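Local coordinates for protein mRNA-capping enzyme subunit alpha (Saccharomyces cerevisiae, PDB 3KYH) that carries out the second step of mRNA capping, transferring GMP from GTP to the 5'-diphosphate end of RNA through a covalent enzyme-GMP intermediate, at residues C70-D74 against L222-G228; R77-F81 against C93-R98; K61-Y67 against S245-K249; K249-E253 against S393-L399. All blocks are in the same frame, centred on the assembly; numbering follows the deposited sequence.

Overall arrangement
From the N terminus, the first segment reached is 61-67, and contact 3 closes the outermost of three nested loops when 245-249 comes to meet it. Contact 1 nests inside it: 70-74, which holds the active-site lysine, meets 222-228. Contact 2, a hairpin between 77-81 and 93-98, nests in turn inside contact 1. None of these loops cross. Contacts 1 and 3 both reach the sheet containing strand 67-73, whereas contact 2 belongs to the catalytic domain's other sheet. Contact 4 starts at K249, where contact 3 ends, and joins the chain leaving the catalytic domain to 393-399, running from helix 380-392 into helix 397-400. It touches contact 1, G228 CA packing 3.9 Å from W250 CE3.

Contact 1: residues C70-D74 against L222-G228; sequences CEKTD and LPHLSDG
D74, D227 and E71 organise this antiparallel meeting of strand 67-73 with strand 226-227. T73 and S226 form a non-hydrogen-bonded pair, CA to CA 4.6 Å. D74, just past strand 67-73, donates N to L225 O at 2.8 Å and sets its CB 3.7 Å from L225 CB. Its t side chain carries OD2 to 3.1 Å from D227 OD2, two like charges that repel unless shielded. K72-D74 opens nucleotidyltransferase motif I (KxDG) and D227-G228 opens motif IV (DG and an apolar residue), so the contact assembles part of the active site. D227 (chi1 p) sends OD1 along K72, the residue that becomes GMP-lysine: K72 CE lies 2.9 Å from OD1, but NZ, at 4.1 Å from OD1, is beyond a salt bridge. The extended lysine (chi1 and chi2 t) is held at its backbone, K72 N to G228 O at 2.9 Å and, weakly, D227 N to K72 O at 3.2 Å. G228 adopts phi/psi 133/-171, where a CB would jam against D227 O, which calls for glycine. E71 (chi1 p) accepts from H224 NE2 through OE2 at 2.7 Å, a polar partner for the buried carboxylate, while its CG packs 3.6 Å from L222 CD1.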
# COMPACT_ATOMS: atom_id res chain seq x y z
N CYS C 70 -17.61 -8.04 -57.54
CA CYS C 70 -17.18 -9.38 -57.14
C CYS C 70 -17.86 -9.59 -55.79
O CYS C 70 -18.36 -8.62 -55.20
CB CYS C 70 -15.67 -9.44 -57.01
SG CYS C 70 -14.93 -8.11 -55.99
N GLU C 71 -17.96 -10.86 -55.38
CA GLU C 71 -18.32 -11.28 -54.00
C GLU C 71 -17.43 -10.72 -52.87
O GLU C 71 -16.25 -10.52 -53.09
CB GLU C 71 -18.28 -12.80 -53.95
CG GLU C 71 -16.99 -13.42 -54.55
CD GLU C 71 -15.90 -13.73 -53.51
OE1 GLU C 71 -16.00 -13.31 -52.33
OE2 GLU C 71 -14.93 -14.42 -53.88
N LYS C 72 -17.98 -10.48 -51.68
CA LYS C 72 -17.17 -10.07 -50.50
C LYS C 72 -16.51 -11.30 -49.84
O LYS C 72 -17.17 -12.00 -49.04
CB LYS C 72 -18.01 -9.27 -49.46
CG LYS C 72 -17.22 -8.86 -48.21
CD LYS C 72 -17.98 -8.10 -47.08
CE LYS C 72 -17.48 -8.50 -45.64
NZ LYS C 72 -17.51 -7.42 -44.61
N THR C 73 -15.23 -11.56 -50.16
CA THR C 73 -14.47 -12.63 -49.49
C THR C 73 -14.36 -12.38 -47.99
O THR C 73 -14.03 -11.26 -47.58
CB THR C 73 -13.04 -12.76 -50.02
OG1 THR C 73 -12.47 -11.46 -50.22
CG2 THR C 73 -13.01 -13.52 -51.33
N ASP C 74 -14.66 -13.40 -47.18
CA ASP C 74 -14.61 -13.30 -45.71
C ASP C 74 -13.32 -13.89 -45.12
O ASP C 74 -13.32 -14.89 -44.36
CB ASP C 74 -15.88 -13.87 -45.05
CG ASP C 74 -15.99 -13.52 -43.56
OD1 ASP C 74 -15.24 -14.10 -42.73
OD2 ASP C 74 -16.87 -12.70 -43.19
N LEU C 222 -18.94 -20.95 -54.18
CA LEU C 222 -17.51 -20.64 -54.09
C LEU C 222 -16.79 -21.34 -52.92
O LEU C 222 -17.34 -21.34 -51.81
CB LEU C 222 -17.32 -19.12 -53.99
CG LEU C 222 -17.76 -18.28 -55.20
CD1 LEU C 222 -18.13 -16.87 -54.76
CD2 LEU C 222 -16.74 -18.26 -56.34
N PRO C 223 -15.57 -21.91 -53.14
CA PRO C 223 -14.72 -22.65 -52.18
C PRO C 223 -14.31 -21.91 -50.88
O PRO C 223 -14.17 -22.56 -49.85
CB PRO C 223 -13.47 -22.95 -52.99
CG PRO C 223 -13.42 -21.84 -54.00
CD PRO C 223 -14.86 -21.78 -54.42
N HIS C 224 -14.05 -20.60 -50.97
CA HIS C 224 -13.89 -19.74 -49.78
C HIS C 224 -15.22 -19.11 -49.33
O HIS C 224 -16.29 -19.60 -49.71
CB HIS C 224 -12.78 -18.69 -49.95
CG HIS C 224 -12.90 -17.84 -51.18
ND1 HIS C 224 -11.98 -17.90 -52.21
CD2 HIS C 224 -13.81 -16.91 -51.54
CE1 HIS C 224 -12.33 -17.06 -53.16
NE2 HIS C 224 -13.44 -16.44 -52.78
N LEU C 225 -15.18 -18.04 -48.54
CA LEU C 225 -16.38 -17.52 -47.90
C LEU C 225 -16.77 -16.19 -48.48
O LEU C 225 -15.89 -15.38 -48.78
CB LEU C 225 -16.16 -17.32 -46.40
CG LEU C 225 -15.63 -18.44 -45.52
CD1 LEU C 225 -14.16 -18.09 -45.29
CD2 LEU C 225 -16.41 -18.44 -44.21
N SER C 226 -18.08 -15.93 -48.56
CA SER C 226 -18.57 -14.66 -49.11
C SER C 226 -19.88 -14.11 -48.53
O SER C 226 -20.98 -14.52 -48.95
CB SER C 226 -18.57 -14.71 -50.65
OG SER C 226 -19.01 -15.98 -51.14
N ASP C 227 -19.75 -13.17 -47.59
CA ASP C 227 -20.89 -12.56 -46.89
C ASP C 227 -21.42 -11.23 -47.47
O ASP C 227 -21.55 -10.19 -46.77
CB ASP C 227 -20.70 -12.56 -45.37
CG ASP C 227 -19.64 -11.58 -44.89
OD1 ASP C 227 -18.80 -11.12 -45.70
OD2 ASP C 227 -19.64 -11.28 -43.66
N GLY C 228 -21.75 -11.31 -48.76
CA GLY C 228 -22.38 -10.24 -49.54
C GLY C 228 -21.69 -10.04 -50.87
O GLY C 228 -20.85 -10.85 -51.26

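Contact 2: residues R77-F81 against C93-R98; sequences RVLMF and CFMIDR
The sulfur-rich face of a beta hairpin, strand 76-84 with strand 91-96 in the catalytic domain, forms the apolar centre. M80 and M95 pair here without hydrogen bonds, CA to CA 5.1 Å, and M80 SD lies 3.9 Å from M95 SD. M80 CE reaches C93 SG at 3.8 Å, and M95 SD meets V78 CG1 at 3.3 Å; flexible thioethers fill such a buried surface well. L79 with I96 and F81 with F94 face the other way. F81 (chi1 t) and F94 (chi1 m) bring their CB atoms to 3.9 Å and swing their rings off toward helix 23-35, where they fill the apolar space between sheet and helix, F81 on L28, V32 and L35, F94 on L28.

Both strands are extended; the axes of strand segments 77-81 and 93-96 approach to 4.3 Å, with 147° between their N-to-C directions, antiparallel with a marked twist. L79–I96 and F81–F94 are the hydrogen-bonded pairs: L79 N to I96 O 3.0 Å, I96 N to L79 O 3.2 Å, F81 N to F94 O 2.7 Å and F94 N to F81 O 2.9 Å.

At the polar edge D97 bonds to N101, and R77 turns to a salt bridge with D132. R98 ends about 6 Å, between nearest side-chain atoms, from K72, the GMP-bearing lysine. The two arginines approach in spite of their like charge, R77 NH1 lying 4.3 Å from R98 NH1.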
# COMPACT_ATOMS: atom_id res chain seq x y z
N ARG C 77 -8.62 -9.35 -44.02
CA ARG C 77 -8.09 -8.22 -44.79
C ARG C 77 -6.76 -7.72 -44.22
O ARG C 77 -6.67 -7.22 -43.08
CB ARG C 77 -9.07 -7.05 -44.95
CG ARG C 77 -8.50 -5.88 -45.79
CD ARG C 77 -9.24 -5.80 -47.12
NE ARG C 77 -9.04 -4.53 -47.82
CZ ARG C 77 -9.44 -3.35 -47.36
NH1 ARG C 77 -10.05 -3.24 -46.17
NH2 ARG C 77 -9.18 -2.25 -48.07
N VAL C 78 -5.78 -7.81 -45.11
CA VAL C 78 -4.35 -7.76 -44.86
C VAL C 78 -3.76 -7.21 -46.18
O VAL C 78 -3.91 -7.89 -47.23
CB VAL C 78 -3.91 -9.23 -44.57
CG1 VAL C 78 -2.57 -9.59 -45.14
CG2 VAL C 78 -3.91 -9.52 -43.10
N LEU C 79 -3.20 -5.99 -46.18
CA LEU C 79 -2.56 -5.48 -47.44
C LEU C 79 -1.27 -6.19 -47.64
O LEU C 79 -0.81 -6.88 -46.70
CB LEU C 79 -2.31 -3.96 -47.58
CG LEU C 79 -3.28 -3.26 -48.54
CD1 LEU C 79 -4.23 -2.32 -47.85
CD2 LEU C 79 -2.56 -2.48 -49.53
N MET C 80 -0.76 -6.07 -48.87
CA MET C 80 0.62 -6.47 -49.14
C MET C 80 1.53 -5.25 -49.26
O MET C 80 1.20 -4.28 -49.97
CB MET C 80 0.74 -7.35 -50.39
CG MET C 80 2.17 -7.80 -50.69
SD MET C 80 2.65 -9.16 -49.62
CE MET C 80 2.73 -10.52 -50.80
N PHE C 81 2.68 -5.31 -48.59
CA PHE C 81 3.70 -4.27 -48.72
C PHE C 81 5.06 -4.86 -49.09
O PHE C 81 5.62 -5.64 -48.32
CB PHE C 81 3.82 -3.46 -47.43
CG PHE C 81 4.75 -2.27 -47.53
CD1 PHE C 81 4.83 -1.50 -48.69
CD2 PHE C 81 5.44 -1.86 -46.38
CE1 PHE C 81 5.63 -0.36 -48.72
CE2 PHE C 81 6.25 -0.72 -46.39
CZ PHE C 81 6.35 0.03 -47.58
N CYS C 93 8.71 -8.88 -47.47
CA CYS C 93 7.34 -9.32 -47.67
C CYS C 93 6.50 -9.01 -46.43
O CYS C 93 6.64 -9.68 -45.40
CB CYS C 93 7.33 -10.82 -47.97
SG CYS C 93 5.74 -11.34 -48.61
N PHE C 94 5.65 -7.98 -46.55
CA PHE C 94 4.95 -7.38 -45.40
C PHE C 94 3.43 -7.29 -45.49
O PHE C 94 2.86 -7.12 -46.59
CB PHE C 94 5.57 -6.03 -45.04
CG PHE C 94 6.91 -6.11 -44.35
CD1 PHE C 94 8.02 -6.70 -44.97
CD2 PHE C 94 7.08 -5.54 -43.08
CE1 PHE C 94 9.26 -6.77 -44.32
CE2 PHE C 94 8.33 -5.57 -42.43
CZ PHE C 94 9.41 -6.18 -43.05
N MET C 95 2.78 -7.36 -44.32
CA MET C 95 1.32 -7.52 -44.20
C MET C 95 0.65 -6.54 -43.22
O MET C 95 1.01 -6.52 -42.05
CB MET C 95 0.99 -8.96 -43.78
CG MET C 95 1.27 -10.04 -44.81
SD MET C 95 0.51 -9.77 -46.43
CE MET C 95 -0.00 -11.47 -46.86
N ILE C 96 -0.35 -5.81 -43.70
CA ILE C 96 -1.02 -4.77 -42.89
C ILE C 96 -2.51 -5.06 -42.57
O ILE C 96 -3.40 -4.89 -43.42
CB ILE C 96 -0.76 -3.34 -43.49
CG1 ILE C 96 -1.56 -3.09 -44.77
CG2 ILE C 96 0.74 -3.14 -43.78
CD1 ILE C 96 -1.26 -1.78 -45.47
N ASP C 97 -2.76 -5.51 -41.33
CA ASP C 97 -4.11 -5.89 -40.85
C ASP C 97 -5.04 -4.70 -40.58
O ASP C 97 -4.70 -3.59 -40.96
CB ASP C 97 -4.06 -6.92 -39.69
CG ASP C 97 -3.28 -6.42 -38.48
OD1 ASP C 97 -3.26 -7.07 -37.40
OD2 ASP C 97 -2.68 -5.34 -38.60
N ARG C 98 -6.21 -4.94 -39.97
CA ARG C 98 -7.30 -3.95 -39.82
C ARG C 98 -6.90 -2.79 -38.88
O ARG C 98 -7.10 -1.60 -39.16
CB ARG C 98 -8.59 -4.65 -39.33
CG ARG C 98 -9.90 -3.82 -39.44
CD ARG C 98 -10.63 -4.00 -40.77
NE ARG C 98 -11.40 -5.25 -40.81
CZ ARG C 98 -12.16 -5.64 -41.82
NH1 ARG C 98 -12.27 -4.90 -42.92
NH2 ARG C 98 -12.82 -6.80 -41.74

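Contact 3: residues K61-Y67 against S245-K249; sequences KLLAHDY and SLLLK
K61, on helix 55-62, lays its long aliphatic chain (chi1 and chi2 both m) against L246, CD 4.0 Å from CD2, while its NZ stays 4.1 Å from S245 OG and makes a weak, long ion pair with D57. The chain then loops to H65, whose m rotamer offers a ring face to the same leucine: L246 CD2 stands 4.3 Å from the H65 ring centroid, 27° off the normal, a CH-pi contact. L246 CD2 thus touches both the aliphatic part of K61 and the H65 ring, as suits a branched apolar end at a chain corner. Strands 67-73 and 247-249 belong to one sheet of the nucleotidyltransferase domain but are separated by strand 229-233, so they do not pair directly. Y67, opening the strand that leads to the active-site lysine, reaches across. Its OH (chi1 -104°) donates a 2.6 Å hydrogen bond, near the ring plane, to L246 O. L248, pointing toward Y67, ends with CD1 4.4 Å from that OH.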
# COMPACT_ATOMS: atom_id res chain seq x y z
N LYS C 61 -25.38 6.69 -57.95
CA LYS C 61 -24.00 6.29 -58.18
C LYS C 61 -23.84 5.13 -59.16
O LYS C 61 -22.92 5.13 -59.98
CB LYS C 61 -23.31 5.95 -56.86
CG LYS C 61 -23.54 6.93 -55.70
CD LYS C 61 -22.86 8.28 -55.85
CE LYS C 61 -23.46 9.29 -54.86
NZ LYS C 61 -23.79 8.73 -53.51
N LEU C 62 -24.73 4.14 -59.07
CA LEU C 62 -24.71 3.00 -59.98
C LEU C 62 -25.37 3.36 -61.30
O LEU C 62 -25.14 2.68 -62.29
CB LEU C 62 -25.37 1.78 -59.34
CG LEU C 62 -25.38 0.37 -59.95
CD1 LEU C 62 -26.59 0.13 -60.86
CD2 LEU C 62 -24.07 -0.06 -60.63
N LEU C 63 -26.17 4.42 -61.31
CA LEU C 63 -26.75 4.95 -62.55
C LEU C 63 -25.81 5.89 -63.32
O LEU C 63 -25.79 5.83 -64.55
CB LEU C 63 -28.13 5.60 -62.31
CG LEU C 63 -28.86 6.48 -63.35
CD1 LEU C 63 -29.23 5.76 -64.66
CD2 LEU C 63 -30.11 7.12 -62.75
N ALA C 64 -25.01 6.70 -62.62
CA ALA C 64 -24.17 7.76 -63.23
C ALA C 64 -22.68 7.44 -63.55
O ALA C 64 -21.90 8.33 -63.95
CB ALA C 64 -24.28 9.04 -62.40
N HIS C 65 -22.30 6.17 -63.40
CA HIS C 65 -20.92 5.72 -63.61
C HIS C 65 -20.88 4.35 -64.29
O HIS C 65 -21.90 3.86 -64.80
CB HIS C 65 -20.18 5.66 -62.27
CG HIS C 65 -19.80 6.99 -61.72
ND1 HIS C 65 -20.64 7.73 -60.90
CD2 HIS C 65 -18.66 7.72 -61.85
CE1 HIS C 65 -20.04 8.86 -60.58
NE2 HIS C 65 -18.84 8.88 -61.14
N ASP C 66 -19.68 3.76 -64.27
CA ASP C 66 -19.39 2.45 -64.87
C ASP C 66 -18.75 1.64 -63.74
O ASP C 66 -17.69 2.00 -63.25
CB ASP C 66 -18.43 2.59 -66.07
CG ASP C 66 -18.77 3.77 -67.00
OD1 ASP C 66 -18.79 3.54 -68.23
OD2 ASP C 66 -18.96 4.93 -66.56
N TYR C 67 -19.42 0.56 -63.31
CA TYR C 67 -19.12 -0.12 -62.04
C TYR C 67 -18.77 -1.61 -62.12
O TYR C 67 -19.05 -2.27 -63.11
CB TYR C 67 -20.31 0.03 -61.10
CG TYR C 67 -20.15 1.04 -59.98
CD1 TYR C 67 -20.58 2.37 -60.13
CD2 TYR C 67 -19.63 0.64 -58.74
CE1 TYR C 67 -20.49 3.27 -59.07
CE2 TYR C 67 -19.49 1.54 -57.68
CZ TYR C 67 -19.93 2.86 -57.86
OH TYR C 67 -19.80 3.74 -56.81
N SER C 245 -17.30 7.52 -50.19
CA SER C 245 -18.72 7.64 -50.59
C SER C 245 -19.19 6.86 -51.83
O SER C 245 -20.40 6.73 -52.06
CB SER C 245 -19.09 9.13 -50.70
OG SER C 245 -20.38 9.34 -51.25
N LEU C 246 -18.22 6.35 -52.60
CA LEU C 246 -18.48 5.55 -53.81
C LEU C 246 -17.99 4.08 -53.81
O LEU C 246 -18.16 3.37 -54.82
CB LEU C 246 -18.09 6.32 -55.09
CG LEU C 246 -18.86 7.60 -55.48
CD1 LEU C 246 -18.19 8.96 -55.04
CD2 LEU C 246 -19.09 7.57 -57.00
N LEU C 247 -17.42 3.61 -52.69
CA LEU C 247 -17.10 2.17 -52.56
C LEU C 247 -18.12 1.45 -51.69
O LEU C 247 -18.23 1.75 -50.50
CB LEU C 247 -15.68 1.94 -52.03
CG LEU C 247 -15.26 0.48 -51.80
CD1 LEU C 247 -14.84 -0.28 -53.10
CD2 LEU C 247 -14.16 0.42 -50.73
N LEU C 248 -18.80 0.45 -52.26
CA LEU C 248 -20.01 -0.11 -51.65
C LEU C 248 -19.97 -1.57 -51.20
O LEU C 248 -19.52 -2.44 -51.95
CB LEU C 248 -21.20 0.09 -52.60
CG LEU C 248 -21.52 1.51 -53.10
CD1 LEU C 248 -22.57 1.44 -54.21
CD2 LEU C 248 -21.96 2.44 -51.96
N LYS C 249 -20.50 -1.84 -49.99
CA LYS C 249 -20.64 -3.20 -49.46
C LYS C 249 -22.06 -3.71 -49.23
O LYS C 249 -22.80 -3.17 -48.39
CB LYS C 249 -19.78 -3.43 -48.21
CG LYS C 249 -20.15 -2.64 -46.94
CD LYS C 249 -19.21 -2.98 -45.77
CE LYS C 249 -19.52 -2.04 -44.59
NZ LYS C 249 -18.74 -2.23 -43.33

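Contact 4: residues K249-E253 against S393-L399; sequences KWKPE and SVSLEDL
Apolar packing comes first, and W250 supplies it. With chi1 t and chi2 90°, its indole projects from the loop 249-253, extended through P252, toward the turn before helix 397-400. L399 (chi1 m, chi2 t) sets CD1 3.7 Å from W250 CD1, and L396 lays its CD1 over one ring face, 4.3 Å from W250 CH2. A broad flat ring suits a site with a leucine above it and a carbonyl oxygen, V394 O, at its edge.

Hydrogen bonding is sparse: W250 NE1 points to V394 O at 3.4 Å, a weak bond. The peptide before V394 is cis and its phi is +92°, so the chain kinks after S393, the first residue beyond helix 380-392. S395 precedes the turn into helix 397-400, its OG accepting from D398 N at 3.4 Å, a weak capping bond apt for a small hydroxyl.

E253 makes no salt bridge or hydrogen bond across the segments. E253 (chi1 p) places CB 3.4 Å from S393 OG, which bonds to S389 O, but E253 OE2 and V394 O, 3.2 Å apart, are both acceptors.

The sequence KWK fits nucleotidyltransferase motif V, and W250 lies about 7 Å from active-site K72, between nearest side-chain atoms. Chemically, this join between domain exit and returning chain rests on packing, of the indole and around E253 and S393, with a single weak hydrogen bond across it.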
# COMPACT_ATOMS: atom_id res chain seq x y z
N LYS C 249 -20.50 -1.84 -49.99
CA LYS C 249 -20.64 -3.20 -49.46
C LYS C 249 -22.06 -3.71 -49.23
O LYS C 249 -22.80 -3.17 -48.39
CB LYS C 249 -19.78 -3.43 -48.21
CG LYS C 249 -20.15 -2.64 -46.94
CD LYS C 249 -19.21 -2.98 -45.77
CE LYS C 249 -19.52 -2.04 -44.59
NZ LYS C 249 -18.74 -2.23 -43.33
N TRP C 250 -22.43 -4.74 -50.00
CA TRP C 250 -23.73 -5.40 -49.91
C TRP C 250 -23.66 -6.52 -48.86
O TRP C 250 -22.68 -7.27 -48.81
CB TRP C 250 -24.12 -6.03 -51.26
CG TRP C 250 -25.58 -6.32 -51.33
CD1 TRP C 250 -26.55 -5.47 -51.79
CD2 TRP C 250 -26.27 -7.48 -50.84
NE1 TRP C 250 -27.79 -6.04 -51.65
CE2 TRP C 250 -27.65 -7.27 -51.06
CE3 TRP C 250 -25.86 -8.69 -50.26
CZ2 TRP C 250 -28.62 -8.22 -50.72
CZ3 TRP C 250 -26.83 -9.64 -49.91
CH2 TRP C 250 -28.18 -9.40 -50.15
N LYS C 251 -24.70 -6.58 -48.02
CA LYS C 251 -24.96 -7.72 -47.10
C LYS C 251 -26.44 -8.16 -47.08
O LYS C 251 -27.29 -7.44 -47.61
CB LYS C 251 -24.40 -7.46 -45.70
CG LYS C 251 -25.05 -6.34 -44.91
CD LYS C 251 -24.00 -5.49 -44.22
CE LYS C 251 -23.42 -4.46 -45.19
NZ LYS C 251 -22.70 -3.35 -44.48
N PRO C 252 -26.74 -9.40 -46.60
CA PRO C 252 -28.15 -9.79 -46.49
C PRO C 252 -28.96 -8.84 -45.60
O PRO C 252 -28.46 -8.44 -44.54
CB PRO C 252 -28.11 -11.19 -45.84
CG PRO C 252 -26.68 -11.65 -45.88
CD PRO C 252 -25.88 -10.60 -46.62
N GLU C 253 -30.16 -8.46 -46.04
CA GLU C 253 -31.17 -7.77 -45.21
C GLU C 253 -31.34 -8.51 -43.89
O GLU C 253 -31.69 -7.91 -42.87
CB GLU C 253 -32.53 -7.67 -45.90
CG GLU C 253 -32.96 -8.88 -46.77
CD GLU C 253 -32.34 -8.86 -48.16
OE1 GLU C 253 -31.60 -9.81 -48.52
OE2 GLU C 253 -32.56 -7.85 -48.85
N SER C 393 -31.51 -1.92 -47.04
CA SER C 393 -31.60 -3.17 -47.80
C SER C 393 -33.05 -3.34 -48.26
O SER C 393 -33.94 -3.14 -47.42
CB SER C 393 -31.33 -4.31 -46.81
OG SER C 393 -32.25 -4.26 -45.71
N VAL C 394 -33.39 -3.70 -49.51
CA VAL C 394 -32.64 -3.98 -50.76
C VAL C 394 -32.26 -5.45 -51.01
O VAL C 394 -31.10 -5.84 -50.94
CB VAL C 394 -31.65 -2.89 -51.34
CG1 VAL C 394 -31.68 -2.90 -52.88
CG2 VAL C 394 -32.01 -1.47 -50.91
N SER C 395 -33.28 -6.24 -51.33
CA SER C 395 -33.16 -7.67 -51.62
C SER C 395 -32.27 -7.93 -52.81
O SER C 395 -31.99 -7.00 -53.56
CB SER C 395 -34.55 -8.29 -51.84
OG SER C 395 -34.59 -9.09 -53.01
N LEU C 396 -31.85 -9.19 -52.98
CA LEU C 396 -31.05 -9.60 -54.13
C LEU C 396 -31.76 -9.24 -55.45
O LEU C 396 -31.22 -8.41 -56.19
CB LEU C 396 -30.67 -11.07 -54.05
CG LEU C 396 -29.34 -11.51 -54.66
CD1 LEU C 396 -28.12 -10.68 -54.22
CD2 LEU C 396 -29.13 -13.00 -54.36
N GLU C 397 -32.97 -9.78 -55.68
CA GLU C 397 -33.86 -9.34 -56.78
C GLU C 397 -33.98 -7.81 -56.86
O GLU C 397 -33.84 -7.25 -57.96
CB GLU C 397 -35.25 -10.00 -56.72
CG GLU C 397 -35.43 -11.36 -57.46
CD GLU C 397 -35.76 -11.26 -58.98
OE1 GLU C 397 -36.12 -10.17 -59.51
OE2 GLU C 397 -35.66 -12.30 -59.67
N ASP C 398 -34.14 -7.14 -55.71
CA ASP C 398 -34.15 -5.66 -55.62
C ASP C 398 -32.86 -4.96 -56.13
O ASP C 398 -32.70 -3.73 -55.98
CB ASP C 398 -34.52 -5.17 -54.20
CG ASP C 398 -36.01 -4.87 -54.02
OD1 ASP C 398 -36.74 -4.73 -55.03
OD2 ASP C 398 -36.45 -4.76 -52.84
N LEU C 399 -31.95 -5.75 -56.70
CA LEU C 399 -30.84 -5.25 -57.52
C LEU C 399 -30.95 -5.89 -58.90
O LEU C 399 -30.76 -5.20 -59.90
CB LEU C 399 -29.46 -5.61 -56.95
CG LEU C 399 -29.01 -5.33 -55.52
CD1 LEU C 399 -27.56 -5.76 -55.30
CD2 LEU C 399 -29.19 -3.88 -55.26